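Local coordinates for transcriptional regulator (Enterococcus faecalis, PDB 3QFI), which is a presumed transcriptional regulator of the LytR-CpsA-Psr family, with an alpha/beta fold whose helices pack around a mixed beta sheet, at residues E54-M59 against F224-S229; D69-D74 against A91-Q96; N128-F133 against H160-G165; A237-I242 against F282-T287. One frame throughout, in Å; residues are numbered along the deposited sequence.

How the contacts relate
Contact 1 closes a long loop of chain, joining strand 56-62 to strand 227-230, one of the two edge strands of the six-stranded mixed sheet, and both contact 2 and contact 3 are nested inside that loop. Contact 2, on the opposite side of the chain's centre from contact 1 (centres 26 Å apart), sets the small hairpin after strand 56-62 against helix 80-98. Contact 3 joins two loops, the second leading into helix 166-184, which also packs on contact 1. Contact 4 opens after contact 1 has closed and ties the end of the modelled chain to a peripheral hairpin. Contacts 2 and 4 come nearest, about 6 Å between closest atoms. The four lie in separate parts of one chain, and no two of them touch.

Contact 1 (E54-M59 against F224-S229); sequences ENKSTM and FKTIDS
The carbonyl oxygen of Asp228 is gripped twice from the neighbouring strand. Met59 N donates to Asp228 O at 2.9 Å, nearly straight (166° at the hydrogen) and in the plane of the carbonyl, and the CA-H of Thr58 adds a weaker hold with Thr58 CA 3.3 Å from Asp228 O. The pattern repeats along the pair. Ser57 N reaches Thr226 O at 3.0 Å, with the CA-H of Lys56 against the same oxygen. Ser57 O takes the N-H of Asp228, Asp228 N lying 2.6 Å from Ser57 O, and also meets the CA-H of Ile227. Ser57 thus straddles Ile227, as a parallel ladder requires, and the two strand axes run 33° apart. This ladder adds strand 227-230 as an edge member of a mixed six-stranded sheet. On its other side strand 56-62 pairs antiparallel with strand 44-51, where Asn55 and Lys56 form a G1 beta bulge. Toward helix 166-184, Ser57 OG is hydrogen-bonded to Ala223 O and comes obliquely to the Phe224 ring, with Ser57 OG 3.6 Å from Phe224 CE2. Farther along that face Met59 crosses Ile227, and Met59 SD rests 3.8 Å from Ile227 CG2. The other face carries Lys56, whose CG stands anti to the backbone N (chi1 -173°), so that its chain runs alongside Asp228, Lys56 CD 3.8 Å from Asp228 CB. Bends at chi3 and chi4 then lead the ammonium back to a salt bridge, Lys56 NZ to Glu54 OE1 at 2.7 Å.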
loop_
_atom_site.group_PDB
_atom_site.type_symbol
_atom_site.label_atom_id
_atom_site.label_comp_id
_atom_site.label_asym_id
_atom_site.label_seq_id
_atom_site.Cartn_x
_atom_site.Cartn_y
_atom_site.Cartn_z
ATOM N N GLU A 54 12.045 -11.793 11.375
ATOM C CA GLU A 54 10.869 -12.458 11.909
ATOM C C GLU A 54 10.140 -13.153 10.776
ATOM O O GLU A 54 8.979 -13.530 10.906
ATOM C CB GLU A 54 9.959 -11.442 12.590
ATOM C CG GLU A 54 8.924 -12.054 13.497
ATOM C CD GLU A 54 8.108 -11.000 14.199
ATOM O OE1 GLU A 54 7.433 -10.206 13.504
ATOM O OE2 GLU A 54 8.144 -10.960 15.448
ATOM N N ASN A 55 10.849 -13.313 9.665
ATOM C CA ASN A 55 10.327 -13.969 8.484
ATOM C C ASN A 55 8.906 -13.538 8.164
ATOM O O ASN A 55 8.005 -14.374 8.129
ATOM C CB ASN A 55 10.367 -15.484 8.682
ATOM C CG ASN A 55 11.752 -15.983 9.024
ATOM O OD1 ASN A 55 12.702 -15.798 8.260
ATOM N ND2 ASN A 55 11.880 -16.615 10.182
ATOM N N LYS A 56 8.699 -12.245 7.912
ATOM C CA LYS A 56 7.354 -11.748 7.612
ATOM C C LYS A 56 7.338 -10.354 6.954
ATOM O O LYS A 56 8.296 -9.584 7.066
ATOM C CB LYS A 56 6.527 -11.735 8.910
ATOM C CG LYS A 56 5.045 -11.398 8.738
ATOM C CD LYS A 56 4.178 -11.834 9.944
ATOM C CE LYS A 56 4.228 -10.857 11.114
ATOM N NZ LYS A 56 5.608 -10.639 11.616
ATOM N N SER A 57 6.245 -10.062 6.249
ATOM C CA SER A 57 6.037 -8.773 5.592
ATOM C C SER A 57 4.626 -8.333 5.916
ATOM O O SER A 57 3.695 -9.135 5.872
ATOM C CB SER A 57 6.197 -8.858 4.068
ATOM O OG SER A 57 7.558 -8.945 3.694
ATOM N N THR A 58 4.479 -7.052 6.224
ATOM C CA THR A 58 3.196 -6.493 6.601
ATOM C C THR A 58 2.762 -5.428 5.602
ATOM O O THR A 58 3.436 -4.403 5.428
ATOM C CB THR A 58 3.304 -5.864 7.991
ATOM O OG1 THR A 58 4.076 -6.724 8.838
ATOM C CG2 THR A 58 1.941 -5.659 8.600
ATOM N N MET A 59 1.638 -5.696 4.943
ATOM C CA MET A 59 1.052 -4.793 3.959
ATOM C C MET A 59 0.136 -3.855 4.719
ATOM O O MET A 59 -0.415 -4.210 5.761
ATOM C CB MET A 59 0.244 -5.574 2.923
ATOM C CG MET A 59 1.065 -6.543 2.083
ATOM S SD MET A 59 0.017 -7.488 0.928
ATOM C CE MET A 59 0.664 -6.942 -0.643
ATOM N N PHE A 224 9.380 -13.227 3.004
ATOM C CA PHE A 224 8.097 -13.343 2.318
ATOM C C PHE A 224 7.424 -14.686 2.594
ATOM O O PHE A 224 6.454 -15.055 1.928
ATOM C CB PHE A 224 8.266 -13.132 0.807
ATOM C CG PHE A 224 8.741 -11.752 0.454
ATOM C CD1 PHE A 224 10.093 -11.498 0.243
ATOM C CD2 PHE A 224 7.850 -10.682 0.435
ATOM C CE1 PHE A 224 10.553 -10.199 0.030
ATOM C CE2 PHE A 224 8.296 -9.381 0.224
ATOM C CZ PHE A 224 9.654 -9.137 0.021
ATOM N N LYS A 225 7.935 -15.418 3.581
ATOM C CA LYS A 225 7.343 -16.706 3.927
ATOM C C LYS A 225 5.929 -16.491 4.432
ATOM O O LYS A 225 5.083 -17.374 4.327
ATOM C CB LYS A 225 8.164 -17.423 5.011
ATOM C CG LYS A 225 9.410 -18.143 4.502
ATOM C CD LYS A 225 10.101 -18.919 5.617
ATOM C CE LYS A 225 11.263 -19.762 5.091
ATOM N NZ LYS A 225 11.841 -20.664 6.146
ATOM N N THR A 226 5.678 -15.307 4.979
ATOM C CA THR A 226 4.369 -14.984 5.521
ATOM C C THR A 226 4.099 -13.503 5.308
ATOM O O THR A 226 4.842 -12.653 5.802
ATOM C CB THR A 226 4.312 -15.270 7.037
ATOM O OG1 THR A 226 4.902 -16.549 7.309
ATOM C CG2 THR A 226 2.867 -15.264 7.523
ATOM N N ILE A 227 3.039 -13.203 4.569
ATOM C CA ILE A 227 2.653 -11.830 4.290
ATOM C C ILE A 227 1.425 -11.468 5.133
ATOM O O ILE A 227 0.313 -11.864 4.800
ATOM C CB ILE A 227 2.296 -11.666 2.801
ATOM C CG1 ILE A 227 3.316 -12.403 1.921
ATOM C CG2 ILE A 227 2.237 -10.188 2.445
ATOM C CD1 ILE A 227 4.746 -11.970 2.097
ATOM N N ASP A 228 1.620 -10.724 6.221
ATOM C CA ASP A 228 0.507 -10.332 7.098
ATOM C C ASP A 228 -0.086 -8.974 6.670
ATOM O O ASP A 228 0.533 -8.234 5.904
ATOM C CB ASP A 228 0.992 -10.248 8.554
ATOM C CG ASP A 228 -0.146 -10.297 9.565
ATOM O OD1 ASP A 228 0.014 -9.719 10.662
ATOM O OD2 ASP A 228 -1.192 -10.927 9.283
ATOM N N SER A 229 -1.283 -8.655 7.160
ATOM C CA SER A 229 -1.943 -7.391 6.829
ATOM C C SER A 229 -2.198 -6.551 8.078
ATOM O O SER A 229 -2.019 -7.015 9.199
ATOM C CB SER A 229 -3.278 -7.646 6.125
ATOM O OG SER A 229 -3.106 -8.380 4.929
#

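Contact 2 (D69-D74 against A91-Q96); sequences DIVGND and AINTVQ
Hydrogen bonding centres on the hydroxyl of Thr94. Its OG1 sits anti to the carbonyl carbon (chi1 -78°) and takes the N-H of Val71, with Val71 N 3.0 Å from Thr94 OG1. The bond is weak, bent to 124° at the hydrogen, and that same N-H also leans on Asp69 O in another weak bond. The stronger partner of the hydroxyl is the carbonyl of Met90 one turn back in the helix, which fixes its rotation. A water adds a second link: it donates to Asp69 O at 3.0 Å and to Thr94 O at 2.7 Å, tying the strand end to a helix carbonyl. Van der Waals packing belongs to Val71. It crosses Asn93 at about a right angle, with Val71 CG1 3.9 Å from Asn93 CB, while its other methyl, Val71 CG2, lies 3.9 Å from Thr94 CA, so the valine lies against the helix surface at Asn93 and Thr94, one methyl on each. Two further methyls sit beside oxygens: Ile70 CG2 is 4.0 Å from the hydroxyl Thr94 OG1, and Thr94 CG2 is 3.7 Å from the carbonyl Asp69 O. The chain can turn away from the helix here because Ile70 to Asn73 form a type II beta turn: Asn73 N bonds to Ile70 O at 2.8 Å, and the third position is Gly72, at a positive phi of 102°. Strand 67-70 pairs antiparallel with strand 75-78, and the chain then enters helix 80-98. The helix packs on the hairpin just before it through Asn93 and Thr94, and reaches strand 22-28 of the main sheet through Ala91 on Met27 and Val95 on Leu25.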
loop_
_atom_site.group_PDB
_atom_site.type_symbol
_atom_site.label_atom_id
_atom_site.label_comp_id
_atom_site.label_asym_id
_atom_site.label_seq_id
_atom_site.Cartn_x
_atom_site.Cartn_y
_atom_site.Cartn_z
ATOM N N ASP A 69 -1.960 15.441 8.128
ATOM C CA ASP A 69 -1.237 16.625 7.752
ATOM C C ASP A 69 -0.605 16.324 6.402
ATOM O O ASP A 69 -0.066 15.230 6.185
ATOM C CB ASP A 69 -0.177 16.957 8.803
ATOM C CG ASP A 69 -0.788 17.507 10.076
ATOM O OD1 ASP A 69 -1.538 18.503 9.977
ATOM O OD2 ASP A 69 -0.535 16.951 11.173
ATOM N N ILE A 70 -0.725 17.268 5.475
ATOM C CA ILE A 70 -0.138 17.097 4.156
ATOM C C ILE A 70 1.228 17.738 4.266
ATOM O O ILE A 70 1.373 18.920 3.994
ATOM C CB ILE A 70 -0.933 17.841 3.067
ATOM C CG1 ILE A 70 -2.414 17.465 3.131
ATOM C CG2 ILE A 70 -0.351 17.504 1.695
ATOM C CD1 ILE A 70 -2.715 16.023 2.798
ATOM N N VAL A 71 2.226 16.958 4.663
ATOM C CA VAL A 71 3.575 17.480 4.852
ATOM C C VAL A 71 4.092 18.238 3.633
ATOM O O VAL A 71 4.168 17.710 2.524
ATOM C CB VAL A 71 4.556 16.338 5.264
ATOM C CG1 VAL A 71 5.947 16.894 5.545
ATOM C CG2 VAL A 71 4.025 15.639 6.505
ATOM N N GLY A 72 4.440 19.497 3.845
ATOM C CA GLY A 72 4.911 20.295 2.738
ATOM C C GLY A 72 3.843 21.242 2.212
ATOM O O GLY A 72 4.182 22.260 1.614
ATOM N N ASN A 73 2.563 20.929 2.416
ATOM C CA ASN A 73 1.497 21.818 1.933
ATOM C C ASN A 73 0.975 22.746 3.053
ATOM O O ASN A 73 0.198 23.679 2.800
ATOM C CB ASN A 73 0.340 20.994 1.348
ATOM C CG ASN A 73 -0.538 21.803 0.398
ATOM O OD1 ASN A 73 -0.076 22.281 -0.643
ATOM N ND2 ASN A 73 -1.816 21.952 0.748
ATOM N N ASP A 74 1.428 22.502 4.283
ATOM C CA ASP A 74 1.025 23.299 5.440
ATOM C C ASP A 74 -0.485 23.340 5.617
ATOM O O ASP A 74 -1.062 24.372 5.964
ATOM C CB ASP A 74 1.577 24.722 5.332
ATOM C CG ASP A 74 3.006 24.832 5.842
ATOM O OD1 ASP A 74 3.866 24.036 5.403
ATOM O OD2 ASP A 74 3.275 25.713 6.683
ATOM N N ALA A 91 3.846 12.720 -1.099
ATOM C CA ALA A 91 3.144 11.511 -0.640
ATOM C C ALA A 91 4.012 10.721 0.334
ATOM O O ALA A 91 3.556 10.333 1.412
ATOM C CB ALA A 91 2.770 10.630 -1.816
ATOM N N ILE A 92 5.263 10.485 -0.049
ATOM C CA ILE A 92 6.177 9.759 0.813
ATOM C C ILE A 92 6.280 10.449 2.175
ATOM O O ILE A 92 6.161 9.802 3.207
ATOM C CB ILE A 92 7.582 9.679 0.207
ATOM C CG1 ILE A 92 7.565 8.838 -1.069
ATOM C CG2 ILE A 92 8.533 9.090 1.214
ATOM C CD1 ILE A 92 8.879 8.877 -1.844
ATOM N N ASN A 93 6.502 11.758 2.185
ATOM C CA ASN A 93 6.618 12.466 3.454
ATOM C C ASN A 93 5.353 12.374 4.310
ATOM O O ASN A 93 5.438 12.047 5.487
ATOM C CB ASN A 93 6.996 13.934 3.214
ATOM C CG ASN A 93 8.458 14.100 2.811
ATOM O OD1 ASN A 93 8.977 15.212 2.756
ATOM N ND2 ASN A 93 9.123 12.992 2.529
ATOM N N THR A 94 4.198 12.649 3.706
ATOM C CA THR A 94 2.896 12.605 4.371
ATOM C C THR A 94 2.648 11.243 5.008
ATOM O O THR A 94 2.204 11.152 6.155
ATOM C CB THR A 94 1.762 12.949 3.355
ATOM O OG1 THR A 94 1.725 14.366 3.163
ATOM C CG2 THR A 94 0.399 12.465 3.835
ATOM N N VAL A 95 2.931 10.183 4.266
ATOM C CA VAL A 95 2.770 8.845 4.804
ATOM C C VAL A 95 3.798 8.603 5.936
ATOM O O VAL A 95 3.452 7.984 6.940
ATOM C CB VAL A 95 2.924 7.776 3.688
ATOM C CG1 VAL A 95 2.890 6.389 4.290
ATOM C CG2 VAL A 95 1.784 7.916 2.668
ATOM N N GLN A 96 5.037 9.096 5.779
ATOM C CA GLN A 96 6.093 8.937 6.799
ATOM C C GLN A 96 5.708 9.565 8.131
ATOM O O GLN A 96 6.192 9.145 9.183
ATOM C CB GLN A 96 7.431 9.566 6.366
ATOM C CG GLN A 96 8.360 8.707 5.483
ATOM C CD GLN A 96 9.802 9.259 5.396
ATOM O OE1 GLN A 96 10.015 10.461 5.227
ATOM N NE2 GLN A 96 10.786 8.369 5.488
HETATM O O HOH W 1 0.748 12.769 7.672
#

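Contact 3 (N128-F133 against H160-G165); sequences NTIGEF and HEDPEG
Ile130 turns its CG1 anti to the carbonyl carbon (chi1 -41°), which places CG2 anti to the backbone N and directs it at the Glu161 backbone. Glu161 bends at chi2 (77°), carrying its carboxylate round toward Phe133, whose CG lies between the backbone N and the carbonyl carbon, the crowded position. The touches run in order along 128-133 and converge on Glu161, with Asp162 meeting only the tip of Ile130. Ile130 CG2 lies 3.1 Å from Glu161 O, while the far end of the same side chain crosses Asp162 obliquely, Ile130 CD1 3.7 Å from Asp162 OD1. Next, two methylenes meet broadside: Glu132 CB is 3.4 Å from Glu161 CB and nearly as near its CG. Beyond them the carboxylate of Glu161 stands beside the Phe133 ring, Glu161 OE2 3.4 Å from Phe133 CE1, with ring and carboxylate planes 39° apart. No hydrogen bond spans the two segments, so this is packing between loops: one runs on from strand 124-128, and the other leads from helix 150-156 into helix 166-184. Gly165 is the N-cap of that second helix, and Gly165 N donates to Asp162 O at 3.1 Å, closing the turn just ahead of it. Gly131, at a positive phi, lets the first loop change course. Glu132 is buried, and its side chain also touches Val140 and Met158. The two glutamates bring like charges into one neighbourhood, but their charged ends are not in contact, Glu132 OE2 and Glu161 OE2 remaining 6.9 Å apart.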
loop_
_atom_site.group_PDB
_atom_site.type_symbol
_atom_site.label_atom_id
_atom_site.label_comp_id
_atom_site.label_asym_id
_atom_site.label_seq_id
_atom_site.Cartn_x
_atom_site.Cartn_y
_atom_site.Cartn_z
ATOM N N ASN A 128 -12.011 -15.190 -6.126
ATOM C CA ASN A 128 -13.031 -14.159 -6.278
ATOM C C ASN A 128 -14.273 -14.529 -5.473
ATOM O O ASN A 128 -15.078 -15.344 -5.920
ATOM C CB ASN A 128 -13.402 -14.005 -7.756
ATOM C CG ASN A 128 -14.388 -12.879 -7.997
ATOM O OD1 ASN A 128 -14.874 -12.689 -9.111
ATOM N ND2 ASN A 128 -14.685 -12.122 -6.952
ATOM N N THR A 129 -14.425 -13.930 -4.292
ATOM C CA THR A 129 -15.575 -14.200 -3.426
ATOM C C THR A 129 -16.793 -13.373 -3.813
ATOM O O THR A 129 -17.841 -13.453 -3.175
ATOM C CB THR A 129 -15.257 -13.904 -1.946
ATOM O OG1 THR A 129 -16.456 -14.024 -1.167
ATOM C CG2 THR A 129 -14.706 -12.497 -1.787
ATOM N N ILE A 130 -16.645 -12.574 -4.862
ATOM C CA ILE A 130 -17.727 -11.730 -5.347
ATOM C C ILE A 130 -18.246 -12.302 -6.672
ATOM O O ILE A 130 -19.117 -13.171 -6.677
ATOM C CB ILE A 130 -17.234 -10.283 -5.570
ATOM C CG1 ILE A 130 -16.292 -9.859 -4.432
ATOM C CG2 ILE A 130 -18.422 -9.344 -5.657
ATOM C CD1 ILE A 130 -16.875 -10.000 -3.024
ATOM N N GLY A 131 -17.700 -11.821 -7.789
ATOM C CA GLY A 131 -18.116 -12.309 -9.095
ATOM C C GLY A 131 -18.719 -11.252 -10.002
ATOM O O GLY A 131 -19.667 -11.544 -10.730
ATOM N N GLU A 132 -18.171 -10.034 -9.971
ATOM C CA GLU A 132 -18.673 -8.931 -10.796
ATOM C C GLU A 132 -18.470 -9.197 -12.281
ATOM O O GLU A 132 -18.154 -10.316 -12.678
ATOM C CB GLU A 132 -17.987 -7.608 -10.423
ATOM C CG GLU A 132 -16.522 -7.479 -10.848
ATOM C CD GLU A 132 -15.571 -8.154 -9.887
ATOM O OE1 GLU A 132 -14.364 -8.237 -10.202
ATOM O OE2 GLU A 132 -16.029 -8.596 -8.811
ATOM N N PHE A 133 -18.652 -8.164 -13.098
ATOM C CA PHE A 133 -18.497 -8.295 -14.546
ATOM C C PHE A 133 -18.355 -6.930 -15.210
ATOM O O PHE A 133 -18.606 -6.786 -16.407
ATOM C CB PHE A 133 -19.710 -9.017 -15.156
ATOM C CG PHE A 133 -20.974 -8.188 -15.165
ATOM C CD1 PHE A 133 -21.570 -7.778 -13.972
ATOM C CD2 PHE A 133 -21.565 -7.813 -16.371
ATOM C CE1 PHE A 133 -22.736 -7.006 -13.979
ATOM C CE2 PHE A 133 -22.731 -7.042 -16.391
ATOM C CZ PHE A 133 -23.316 -6.638 -15.191
ATOM N N HIS A 160 -18.065 -1.225 -6.676
ATOM C CA HIS A 160 -19.512 -1.145 -6.836
ATOM C C HIS A 160 -20.172 -2.485 -6.565
ATOM O O HIS A 160 -21.064 -2.591 -5.722
ATOM C CB HIS A 160 -19.857 -0.669 -8.249
ATOM C CG HIS A 160 -19.305 0.681 -8.579
ATOM N ND1 HIS A 160 -19.650 1.817 -7.877
ATOM C CD2 HIS A 160 -18.423 1.079 -9.526
ATOM C CE1 HIS A 160 -19.003 2.855 -8.377
ATOM N NE2 HIS A 160 -18.252 2.434 -9.379
ATOM N N GLU A 161 -19.725 -3.504 -7.290
ATOM C CA GLU A 161 -20.257 -4.849 -7.137
ATOM C C GLU A 161 -19.790 -5.493 -5.834
ATOM O O GLU A 161 -19.998 -6.684 -5.625
ATOM C CB GLU A 161 -19.820 -5.725 -8.310
ATOM C CG GLU A 161 -20.953 -6.138 -9.232
ATOM C CD GLU A 161 -21.392 -5.020 -10.158
ATOM O OE1 GLU A 161 -21.713 -3.911 -9.649
ATOM O OE2 GLU A 161 -21.424 -5.252 -11.395
ATOM N N ASP A 162 -19.151 -4.709 -4.969
ATOM C CA ASP A 162 -18.668 -5.217 -3.692
ATOM C C ASP A 162 -19.399 -4.602 -2.509
ATOM O O ASP A 162 -19.311 -3.400 -2.254
ATOM C CB ASP A 162 -17.166 -4.962 -3.533
ATOM C CG ASP A 162 -16.648 -5.366 -2.156
ATOM O OD1 ASP A 162 -16.899 -6.511 -1.734
ATOM O OD2 ASP A 162 -15.983 -4.543 -1.499
ATOM N N PRO A 163 -20.134 -5.432 -1.763
ATOM C CA PRO A 163 -20.881 -4.955 -0.596
ATOM C C PRO A 163 -19.977 -4.497 0.548
ATOM O O PRO A 163 -20.324 -4.650 1.716
ATOM C CB PRO A 163 -21.730 -6.165 -0.221
ATOM C CG PRO A 163 -20.864 -7.321 -0.645
ATOM C CD PRO A 163 -20.372 -6.867 -1.993
ATOM N N GLU A 164 -18.821 -3.934 0.210
ATOM C CA GLU A 164 -17.872 -3.465 1.221
ATOM C C GLU A 164 -17.086 -2.246 0.745
ATOM O O GLU A 164 -16.426 -1.569 1.535
ATOM C CB GLU A 164 -16.902 -4.590 1.575
ATOM C CG GLU A 164 -17.556 -5.782 2.238
ATOM C CD GLU A 164 -16.690 -7.018 2.169
ATOM O OE1 GLU A 164 -16.445 -7.503 1.039
ATOM O OE2 GLU A 164 -16.253 -7.503 3.239
ATOM N N GLY A 165 -17.161 -1.976 -0.553
ATOM C CA GLY A 165 -16.457 -0.841 -1.120
ATOM C C GLY A 165 -14.986 -0.786 -0.761
ATOM O O GLY A 165 -14.253 -1.750 -0.970
#

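Contact 4 (A237-I242 against F282-T287); sequences ATIDDI and FSYAVT
Packing is closest where Ala285 sits against the strand end. Its CB points at the 237-242 segment, and the terminal methyl of Ile239 comes onto it, Ile239 CD1 3.3 Å from Ala285 CB. That methyl arrives because CG1 of Ile239 stands anti to the carbonyl carbon (chi1 -53°), which brings the end of the chain nearer than its root. Ala237 meets the same alanine methyl from another direction, roughly at a right angle to Ile239, with 4.0 Å between Ala237 CB and Ala285 CB. The carbonyl of Ala285 joins the backbones: Thr238 N donates to Ala285 O at 3.3 Å, a long bond that approaches from 38° above the carbonyl plane, and the CA-H of Ala237 meets the same oxygen. The outer side is looser. Tyr284 crosses Ile239 at about a right angle, and its hydroxyl is the part that approaches, Tyr284 OH 4.1 Å from Ile239 CD1. At the other end Thr238 OG1 and Thr287 OG1 stay 4.3 Å apart, both residues partly or fully open to solvent. The hydroxyl of Thr238 turns instead to its own chain, Thr238 OG1 donating to Ala237 O at 2.6 Å. Beyond Ile239 the chain folds back through the exposed turn of Asp240 and Asp241, where Ile239 N bonds to Ile242 O. Thr287 is also linked by backbone hydrogen bonding to Ser236, so that Ala237 and Val286 form a single beta bridge. What results is a beta hairpin, strands 234-238 and 243-247, with the segment after helix 269-280 joined by that isolated bridge to the side of strand 234-238 away from strand 243-247.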
loop_
_atom_site.group_PDB
_atom_site.type_symbol
_atom_site.label_atom_id
_atom_site.label_comp_id
_atom_site.label_asym_id
_atom_site.label_seq_id
_atom_site.Cartn_x
_atom_site.Cartn_y
_atom_site.Cartn_z
ATOM N N ALA A 237 -16.633 10.888 8.724
ATOM C CA ALA A 237 -16.694 12.309 9.059
ATOM C C ALA A 237 -16.921 13.196 7.844
ATOM O O ALA A 237 -16.837 12.748 6.698
ATOM C CB ALA A 237 -15.426 12.744 9.791
ATOM N N THR A 238 -17.215 14.465 8.097
ATOM C CA THR A 238 -17.459 15.397 7.013
ATOM C C THR A 238 -17.182 16.802 7.495
ATOM O O THR A 238 -17.569 17.162 8.601
ATOM C CB THR A 238 -18.906 15.276 6.532
ATOM O OG1 THR A 238 -19.152 13.916 6.152
ATOM C CG2 THR A 238 -19.149 16.169 5.333
ATOM N N ILE A 239 -16.495 17.590 6.674
ATOM C CA ILE A 239 -16.170 18.961 7.036
ATOM C C ILE A 239 -16.979 19.945 6.205
ATOM O O ILE A 239 -18.033 20.412 6.635
ATOM C CB ILE A 239 -14.677 19.249 6.834
ATOM C CG1 ILE A 239 -13.849 18.205 7.572
ATOM C CG2 ILE A 239 -14.332 20.622 7.389
ATOM C CD1 ILE A 239 -14.134 18.150 9.050
ATOM N N ASP A 240 -16.482 20.272 5.020
ATOM C CA ASP A 240 -17.191 21.189 4.144
ATOM C C ASP A 240 -17.968 20.385 3.106
ATOM O O ASP A 240 -17.714 20.487 1.910
ATOM C CB ASP A 240 -16.212 22.160 3.456
ATOM C CG ASP A 240 -15.006 21.454 2.824
ATOM O OD1 ASP A 240 -14.334 22.082 1.967
ATOM O OD2 ASP A 240 -14.719 20.284 3.191
ATOM N N ASP A 241 -18.919 19.587 3.581
ATOM C CA ASP A 241 -19.745 18.747 2.723
ATOM C C ASP A 241 -18.889 17.677 2.045
ATOM O O ASP A 241 -19.341 16.983 1.125
ATOM C CB ASP A 241 -20.473 19.588 1.665
ATOM C CG ASP A 241 -21.333 20.705 2.278
ATOM O OD1 ASP A 241 -21.639 20.642 3.496
ATOM O OD2 ASP A 241 -21.715 21.643 1.532
ATOM N N ILE A 242 -17.646 17.546 2.500
ATOM C CA ILE A 242 -16.748 16.538 1.948
ATOM C C ILE A 242 -16.583 15.428 2.963
ATOM O O ILE A 242 -16.485 15.691 4.152
ATOM C CB ILE A 242 -15.388 17.130 1.631
ATOM C CG1 ILE A 242 -15.554 18.216 0.565
ATOM C CG2 ILE A 242 -14.436 16.030 1.167
ATOM C CD1 ILE A 242 -14.243 18.811 0.128
ATOM N N PHE A 282 -10.501 17.266 15.415
ATOM C CA PHE A 282 -11.345 16.904 14.272
ATOM C C PHE A 282 -12.463 15.931 14.614
ATOM O O PHE A 282 -13.213 15.504 13.728
ATOM C CB PHE A 282 -10.493 16.289 13.161
ATOM C CG PHE A 282 -9.609 17.278 12.459
ATOM C CD1 PHE A 282 -10.153 18.346 11.756
ATOM C CD2 PHE A 282 -8.228 17.139 12.493
ATOM C CE1 PHE A 282 -9.334 19.261 11.103
ATOM C CE2 PHE A 282 -7.407 18.050 11.840
ATOM C CZ PHE A 282 -7.961 19.115 11.142
ATOM N N SER A 283 -12.573 15.577 15.891
ATOM C CA SER A 283 -13.597 14.637 16.316
ATOM C C SER A 283 -15.009 15.230 16.169
ATOM O O SER A 283 -15.991 14.489 16.027
ATOM C CB SER A 283 -13.342 14.199 17.762
ATOM O OG SER A 283 -13.595 15.260 18.664
ATOM N N TYR A 284 -15.107 16.560 16.187
ATOM C CA TYR A 284 -16.401 17.253 16.047
ATOM C C TYR A 284 -17.017 16.986 14.674
ATOM O O TYR A 284 -18.162 17.346 14.421
ATOM C CB TYR A 284 -16.218 18.776 16.220
ATOM C CG TYR A 284 -15.519 19.442 15.046
ATOM C CD1 TYR A 284 -16.248 19.962 13.972
ATOM C CD2 TYR A 284 -14.128 19.508 14.986
ATOM C CE1 TYR A 284 -15.609 20.529 12.872
ATOM C CE2 TYR A 284 -13.477 20.070 13.888
ATOM C CZ TYR A 284 -14.220 20.580 12.841
ATOM O OH TYR A 284 -13.573 21.145 11.769
ATOM N N ALA A 285 -16.238 16.384 13.783
ATOM C CA ALA A 285 -16.705 16.083 12.439
ATOM C C ALA A 285 -17.152 14.628 12.300
ATOM O O ALA A 285 -17.804 14.266 11.323
ATOM C CB ALA A 285 -15.604 16.383 11.426
ATOM N N VAL A 286 -16.784 13.781 13.253
ATOM C CA VAL A 286 -17.186 12.385 13.184
ATOM C C VAL A 286 -18.712 12.332 13.096
ATOM O O VAL A 286 -19.397 13.116 13.757
ATOM C CB VAL A 286 -16.744 11.594 14.443
ATOM C CG1 VAL A 286 -17.256 10.175 14.355
ATOM C CG2 VAL A 286 -15.234 11.592 14.570
ATOM N N THR A 287 -19.231 11.411 12.281
ATOM C CA THR A 287 -20.675 11.228 12.094
ATOM C C THR A 287 -21.142 9.900 12.709
ATOM O O THR A 287 -22.291 9.498 12.526
ATOM C CB THR A 287 -21.068 11.216 10.583
ATOM O OG1 THR A 287 -20.470 12.333 9.906
ATOM C CG2 THR A 287 -22.587 11.304 10.423
#